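Local coordinates for protein ketol-acid reductoisomerase (uncultured archaeon GZfos26G2, PDB 4XDY) that catalyses the magnesium-dependent methyl migration of 2-acetolactate and its NADH-linked reduction, a step in branched-chain amino acid biosynthesis, at residues Y229-C232 with V233-K237; G205-V208 with E209-N213. All coordinates share one frame; numbering follows the deposited sequence. Where two conformers were deposited one is given.

Contact 1. Residues Y229-C232 with V233-K237. With HIO (N-hydroxy-N-isopropyloxamic acid), chain I.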
ATOM      1  N   TYR A 229       8.771  -4.494  11.828  1.00 15.01           N
ATOM      2  CA  TYR A 229       8.414  -3.289  11.054  1.00 16.16           C
ATOM      3  C   TYR A 229       8.720  -3.282   9.577  1.00 16.08           C
ATOM      4  O   TYR A 229       7.875  -2.928   8.775  1.00 15.99           O
ATOM      5  CB  TYR A 229       9.005  -1.984  11.740  1.00 15.13           C
ATOM      6  CG  TYR A 229       8.582  -0.756  10.972  1.00 14.66           C
ATOM      7  CD1 TYR A 229       9.364  -0.181  10.013  1.00 16.13           C
ATOM      8  CD2 TYR A 229       7.457  -0.073  11.334  1.00 15.47           C
ATOM      9  CE1 TYR A 229       8.933   0.902   9.256  1.00 15.24           C
ATOM     10  CE2 TYR A 229       7.028   1.007  10.640  1.00 15.29           C
ATOM     11  CZ  TYR A 229       7.738   1.500   9.631  1.00 15.63           C
ATOM     12  OH  TYR A 229       7.254   2.592   8.968  1.00 18.26           O
ATOM     13  N   PHE A 230       9.937  -3.677   9.193  1.00 16.02           N
ATOM     14  CA  PHE A 230      10.319  -3.662   7.830  1.00 15.53           C
ATOM     15  C   PHE A 230       9.458  -4.703   7.062  1.00 15.76           C
ATOM     16  O   PHE A 230       9.038  -4.475   5.941  1.00 16.49           O
ATOM     17  CB  PHE A 230      11.749  -4.041   7.683  1.00 16.27           C
ATOM     18  CG  PHE A 230      12.753  -2.919   8.071  1.00 16.93           C
ATOM     19  CD1 PHE A 230      12.479  -1.581   7.760  1.00 18.90           C
ATOM     20  CD2 PHE A 230      13.918  -3.216   8.669  1.00 22.21           C
ATOM     21  CE1 PHE A 230      13.404  -0.548   8.045  1.00 20.87           C
ATOM     22  CE2 PHE A 230      14.839  -2.216   9.011  1.00 18.27           C
ATOM     23  CZ  PHE A 230      14.563  -0.912   8.678  1.00 19.43           C
ATOM     24  N   GLU A 231       9.251  -5.848   7.674  1.00 14.93           N
ATOM     25  CA  GLU A 231       8.476  -6.934   7.029  1.00 15.85           C
ATOM     26  C   GLU A 231       7.007  -6.578   6.899  1.00 16.98           C
ATOM     27  O   GLU A 231       6.421  -6.879   5.875  1.00 18.85           O
ATOM     28  CB  GLU A 231       8.595  -8.223   7.815  1.00 16.87           C
ATOM     29  CG  GLU A 231       7.903  -9.415   7.206  1.00 17.12           C
ATOM     30  CD  GLU A 231       8.552  -9.920   5.954  1.00 16.35           C
ATOM     31  OE1 GLU A 231       9.780  -9.863   5.802  1.00 17.38           O
ATOM     32  OE2 GLU A 231       7.834 -10.375   5.035  1.00 17.06           O
ATOM     33  N   CYS A 232       6.348  -6.101   7.963  1.00 16.37           N
ATOM     34  CA  CYS A 232       4.893  -5.987   7.995  1.00 16.94           C
ATOM     35  C   CYS A 232       4.371  -4.615   7.588  1.00 20.07           C
ATOM     36  O   CYS A 232       3.221  -4.496   7.251  1.00 19.01           O
ATOM     37  CB  CYS A 232       4.356  -6.334   9.380  1.00 19.69           C
ATOM     38  SG  CYS A 232       4.640  -8.007   9.962  1.00 20.02           S
ATOM     39  N   VAL A 233       5.200  -3.579   7.703  1.00 16.56           N
ATOM     40  CA  VAL A 233       4.754  -2.209   7.410  1.00 17.79           C
ATOM     41  C   VAL A 233       5.521  -1.556   6.285  1.00 18.48           C
ATOM     42  O   VAL A 233       4.896  -1.200   5.273  1.00 17.17           O
ATOM     43  CB  VAL A 233       4.837  -1.316   8.691  1.00 18.57           C
ATOM     44  CG1 VAL A 233       4.280   0.074   8.396  1.00 17.68           C
ATOM     45  CG2 VAL A 233       4.093  -1.976   9.852  1.00 18.63           C
ATOM     46  N   HIS A 234       6.848  -1.407   6.375  1.00 15.38           N
ATOM     47  CA  HIS A 234       7.564  -0.716   5.327  1.00 17.83           C
ATOM     48  C   HIS A 234       7.396  -1.416   3.950  1.00 17.23           C
ATOM     49  O   HIS A 234       7.131  -0.774   2.968  1.00 16.82           O
ATOM     50  CB  HIS A 234       9.052  -0.618   5.668  1.00 18.49           C
ATOM     51  CG  HIS A 234       9.827   0.228   4.752  1.00 17.66           C
ATOM     52  ND1 HIS A 234       9.930   1.607   4.932  1.00 16.03           N
ATOM     53  CD2 HIS A 234      10.517  -0.055   3.615  1.00 17.83           C
ATOM     54  CE1 HIS A 234      10.599   2.119   3.912  1.00 16.48           C
ATOM     55  NE2 HIS A 234      11.055   1.141   3.161  1.00 17.97           N
ATOM     56  N   GLU A 235       7.440  -2.738   3.922  1.00 16.37           N
ATOM     57  CA  GLU A 235       7.337  -3.451   2.638  1.00 15.85           C
ATOM     58  C   GLU A 235       5.921  -3.446   2.074  1.00 17.64           C
ATOM     59  O   GLU A 235       5.717  -3.568   0.868  1.00 15.67           O
ATOM     60  CB  GLU A 235       7.860  -4.863   2.791  1.00 15.79           C
ATOM     61  CG  GLU A 235       8.112  -5.506   1.425  1.00 18.41           C
ATOM     62  CD  GLU A 235       8.826  -6.822   1.490  1.00 17.02           C
ATOM     63  OE1 GLU A 235       9.347  -7.240   2.534  1.00 17.74           O
ATOM     64  OE2 GLU A 235       8.860  -7.489   0.384  1.00 18.07           O
ATOM     65  N   MET A 236       4.925  -3.197   2.906  1.00 15.67           N
ATOM     66  CA  MET A 236       3.546  -3.205   2.412  1.00 16.90           C
ATOM     67  C   MET A 236       3.317  -2.200   1.307  1.00 17.99           C
ATOM     68  O   MET A 236       2.604  -2.475   0.307  1.00 18.06           O
ATOM     69  CB  MET A 236       2.609  -2.937   3.541  1.00 17.53           C
ATOM     70  CG  MET A 236       1.122  -2.986   3.234  1.00 19.73           C
ATOM     71  SD  MET A 236       0.561  -4.685   2.792  1.00 19.03           S
ATOM     72  CE  MET A 236       0.185  -5.232   4.412  1.00 20.05           C
ATOM     73  N   LYS A 237       3.965  -1.038   1.432  1.00 17.79           N
ATOM     74  CA  LYS A 237       3.842  -0.038   0.382  1.00 18.72           C
ATOM     75  C   LYS A 237       4.424  -0.486  -0.934  1.00 19.25           C
ATOM     76  O   LYS A 237       3.908  -0.194  -2.043  1.00 18.04           O
ATOM     77  CB  LYS A 237       4.524   1.263   0.880  1.00 20.13           C
ATOM     78  CG  LYS A 237       4.516   2.439  -0.119  1.00 20.54           C
ATOM     79  CD  LYS A 237       5.787   2.572  -0.941  1.00 23.30           C
ATOM     80  CE  LYS A 237       5.867   3.952  -1.571  1.00 22.61           C
ATOM     81  NZ  LYS A 237       4.833   4.194  -2.616  1.00 22.09           N
TER
HETATM   82  C1  HIO I 401       9.400 -12.982  -1.810  1.00 16.30           C
HETATM   83  O11 HIO I 401       9.692 -14.114  -1.502  1.00 15.36           O
HETATM   84  O12 HIO I 401       9.172 -12.550  -2.931  1.00 15.81           O
HETATM   85  C2  HIO I 401       9.543 -11.989  -0.673  1.00 17.12           C
HETATM   86  O2  HIO I 401      10.285 -12.314   0.285  1.00 15.64           O
HETATM   87  N3  HIO I 401       8.999 -10.809  -0.642  1.00 19.37           N
HETATM   88  O3  HIO I 401       9.638  -9.899   0.371  1.00 21.59           O
HETATM   89  C4  HIO I 401       7.928 -10.332  -1.495  1.00 19.17           C
HETATM   90  C41 HIO I 401       6.696  -9.825  -0.723  1.00 20.98           C
HETATM   91  C42 HIO I 401       8.580  -9.248  -2.344  1.00 19.91           C
HETATM   92  O   HOH W   1       8.353   3.228   6.586  1.00 18.53           O
HETATM   93  O   HOH W   2      10.468  -9.491   3.204  1.00 16.29           O

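Contact 2. Residues G205-V208 with E209-N213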
ATOM      1  N   GLY A 205      -9.421   0.182   9.008  1.00 15.29           N
ATOM      2  CA  GLY A 205      -9.553  -0.854  10.007  1.00 16.36           C
ATOM      3  C   GLY A 205      -8.876  -2.136   9.586  1.00 17.32           C
ATOM      4  O   GLY A 205      -8.107  -2.741  10.360  1.00 17.71           O
ATOM      5  N   GLY A 206      -9.209  -2.628   8.417  1.00 18.67           N
ATOM      6  CA  GLY A 206      -8.620  -3.896   8.004  1.00 18.27           C
ATOM      7  C   GLY A 206      -7.137  -3.877   7.833  1.00 17.18           C
ATOM      8  O   GLY A 206      -6.435  -4.703   8.428  1.00 17.02           O
ATOM      9  N   LEU A 207      -6.648  -2.893   7.111  1.00 17.62           N
ATOM     10  CA  LEU A 207      -5.222  -2.743   6.834  1.00 17.59           C
ATOM     11  C   LEU A 207      -4.401  -2.618   8.146  1.00 19.19           C
ATOM     12  O   LEU A 207      -3.441  -3.340   8.339  1.00 18.06           O
ATOM     13  CB  LEU A 207      -4.971  -1.516   5.991  1.00 19.09           C
ATOM     14  CG  LEU A 207      -3.489  -1.073   5.862  1.00 19.94           C
ATOM     15  CD1 LEU A 207      -2.717  -2.125   5.055  1.00 20.14           C
ATOM     16  CD2 LEU A 207      -3.390   0.273   5.167  1.00 21.24           C
ATOM     17  N   VAL A 208      -4.843  -1.749   9.046  1.00 19.26           N
ATOM     18  CA  VAL A 208      -4.042  -1.459  10.245  1.00 19.01           C
ATOM     19  C   VAL A 208      -4.072  -2.671  11.185  1.00 19.44           C
ATOM     20  O   VAL A 208      -3.017  -3.068  11.709  1.00 19.01           O
ATOM     21  CB  VAL A 208      -4.527  -0.155  10.912  1.00 21.12           C
ATOM     22  CG1 VAL A 208      -3.900  -0.043  12.303  1.00 24.22           C
ATOM     23  CG2 VAL A 208      -4.192   1.025   9.971  1.00 24.14           C
ATOM     24  N   GLU A 209      -5.210  -3.327  11.312  1.00 16.77           N
ATOM     25  CA  GLU A 209      -5.314  -4.536  12.146  1.00 18.90           C
ATOM     26  C   GLU A 209      -4.549  -5.699  11.551  1.00 17.86           C
ATOM     27  O   GLU A 209      -3.930  -6.457  12.302  1.00 17.21           O
ATOM     28  CB  GLU A 209      -6.751  -4.902  12.422  1.00 19.28           C
ATOM     29  CG  GLU A 209      -7.460  -3.804  13.183  1.00 19.70           C
ATOM     30  CD  GLU A 209      -6.997  -3.627  14.665  1.00 25.14           C
ATOM     31  OE1 GLU A 209      -6.212  -4.473  15.168  1.00 23.67           O
ATOM     32  OE2 GLU A 209      -7.432  -2.640  15.301  1.00 23.88           O
ATOM     33  N   LEU A 210      -4.497  -5.767  10.208  1.00 17.07           N
ATOM     34  CA  LEU A 210      -3.668  -6.787   9.574  1.00 17.37           C
ATOM     35  C   LEU A 210      -2.165  -6.575   9.882  1.00 18.11           C
ATOM     36  O   LEU A 210      -1.479  -7.524  10.374  1.00 19.00           O
ATOM     37  CB  LEU A 210      -3.905  -6.871   8.094  1.00 17.45           C
ATOM     38  CG  LEU A 210      -3.054  -7.856   7.297  1.00 17.67           C
ATOM     39  CD1 LEU A 210      -3.425  -9.275   7.575  1.00 20.27           C
ATOM     40  CD2 LEU A 210      -3.164  -7.535   5.829  1.00 18.06           C
ATOM     41  N   MET A 211      -1.663  -5.396   9.594  1.00 17.56           N
ATOM     42  CA  MET A 211      -0.276  -5.111   9.893  1.00 18.28           C
ATOM     43  C   MET A 211       0.055  -5.222  11.396  1.00 18.87           C
ATOM     44  O   MET A 211       1.106  -5.795  11.734  1.00 18.63           O
ATOM     45  CB  MET A 211       0.060  -3.731   9.387  1.00 19.02           C
ATOM     46  CG  MET A 211       0.118  -3.663   7.875  1.00 20.01           C
ATOM     47  SD  MET A 211       0.733  -2.057   7.249  1.00 22.98           S
ATOM     48  CE  MET A 211      -0.394  -1.045   8.128  1.00 20.23           C
ATOM     49  N   ARG A 212      -0.839  -4.714  12.263  0.50 18.37           N
ATOM     50  CA  ARG A 212      -0.567  -4.734  13.699  0.50 21.43           C
ATOM     51  C   ARG A 212      -0.518  -6.140  14.248  0.50 18.97           C
ATOM     52  O   ARG A 212       0.376  -6.495  15.049  0.50 20.30           O
ATOM     53  CB  ARG A 212      -1.611  -3.920  14.502  0.50 23.63           C
ATOM     54  CG  ARG A 212      -1.782  -4.415  15.961  0.50 26.30           C
ATOM     55  CD  ARG A 212      -2.659  -3.544  16.826  0.50 27.49           C
ATOM     56  NE  ARG A 212      -3.970  -4.113  16.865  0.50 29.59           N
ATOM     57  CZ  ARG A 212      -4.360  -4.932  17.802  0.50 30.13           C
ATOM     58  NH1 ARG A 212      -3.564  -5.268  18.795  0.50 33.58           N
ATOM     59  NH2 ARG A 212      -5.540  -5.392  17.756  0.50 27.15           N
ATOM     60  N   ASN A 213      -1.471  -6.964  13.856  1.00 17.98           N
ATOM     61  CA  ASN A 213      -1.472  -8.334  14.321  1.00 17.71           C
ATOM     62  C   ASN A 213      -0.275  -9.113  13.796  1.00 18.96           C
ATOM     63  O   ASN A 213       0.381  -9.856  14.584  1.00 17.74           O
ATOM     64  CB  ASN A 213      -2.800  -9.074  13.990  1.00 19.05           C
ATOM     65  CG  ASN A 213      -3.879  -8.756  14.974  1.00 21.58           C
ATOM     66  OD1 ASN A 213      -3.937  -9.354  16.029  1.00 21.42           O
ATOM     67  ND2 ASN A 213      -4.774  -7.799  14.623  1.00 22.74           N
TER

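Contact 1. Residues Y229-C232 with V233-K237
With chi1 at -178°, Tyr229 has its CG opposite the backbone N, which swings the ring along helix 225-254 to Val233, whose CG1 is likewise trans to its own nitrogen (-176°). The site illustrates a pi-type turn in an otherwise alpha-helical segment of the knotted C-terminal domain. Val233 CB lies over one ring face, 4.1 Å from the Tyr229 centroid, in a CH-pi contact shifted toward the rim, while Val233 CG1 touches Tyr229 CE2 at 3.7 Å. In the backbone the turn widens: Tyr229 O accepts from both Val233 N and His234 N, and Glu235 N reaches back five residues to Phe230 O. The buried carbonyl oxygens of Glu231 and Cys232 have no hydrogen-bond partner in the model. A water lying in both ring planes joins Tyr229 OH to His234 ND1, and Arg326 also bonds the hydroxyl. Replacing this tyrosine by alanine removes ring and hydroxyl together, and is likely to leave Val233 without its aromatic cover and both the water and Arg326 without a mate. On another side of the helix, Glu231 and Glu235, predicted magnesium ligands, share a second water, which donates to OE1 of each. Glu235 OE2 comes within 2.5 Å of HIO O3, the inhibitor's N-hydroxyl oxygen.

Contact 2. Residues G205-V208 with E209-N213
Glu209 folds back over the carbonyl of Gly205, one turn earlier, in the opening alpha-helical turns of helix 205-220 in the knotted C-terminal domain. Regular i to i+4 bonding sets the frame. Glu209, Leu210, Met211 and Arg212 each donate their backbone N to the carbonyl four residues before, and the bond from Met211 N to Leu207 O is almost perfectly straight at 178°.

The CB of Glu209 lies 3.3 Å from Gly205 O, and CG comes closer to the same oxygen, at 3.1 Å, so that the aliphatic start of the chain covers the carbonyl. The chain then bends at chi2 (-70°), carrying the carboxylate round toward Arg212. In one of two modelled conformers of Arg212, so that the grip need not hold all the time, OE1 alone is used: Arg212 NE and NH2 both meet Glu209 OE1 at 2.8 Å. OE1 lies near the guanidinium plane, at its edge, and is met on its syn side, with the nitrogens somewhat out of the carboxylate plane. The remaining nitrogen, NH1, forms a salt bridge with Glu216, so the arginine lies between two acidic residues spaced along the helix.

Away from this salt bridge the contacts are apolar. Met211 bends at chi3 (-53°), bringing CE to 3.8 Å from Leu207 CG, with SD near Leu207 CD1; the two side chains cross at a slant. Leu207 and Val208 also pack on Val240 and Met251, respectively, of the second subunit. One turn beyond Glu209, Asn213 donates twice to the carbonyl of Glu209: the backbone N and the side-chain ND2 approach Glu209 O from opposite faces of its plane, ND2 at 2.8 Å.

Overall arrangement
Both contacts are largely buried turns of helices that follow each other in the chain, contact 2 on 205-220 and contact 1 on 225-254, and both also touch the second subunit. Met211 joins them: its CG lies 3.3 Å from Cys232 O, and Met236 CE packs against the same Met211 CG. The backbones differ. Contact 2 keeps regular alpha bonding and pairs opposite charges at its partly exposed Arg212, while its other touching residues are buried; contact 1 widens into a pi-type turn and brings two acidic side chains together. Their places differ as well: contact 1 reaches the inhibitor and the predicted second magnesium site, whereas contact 2 lies farther from both.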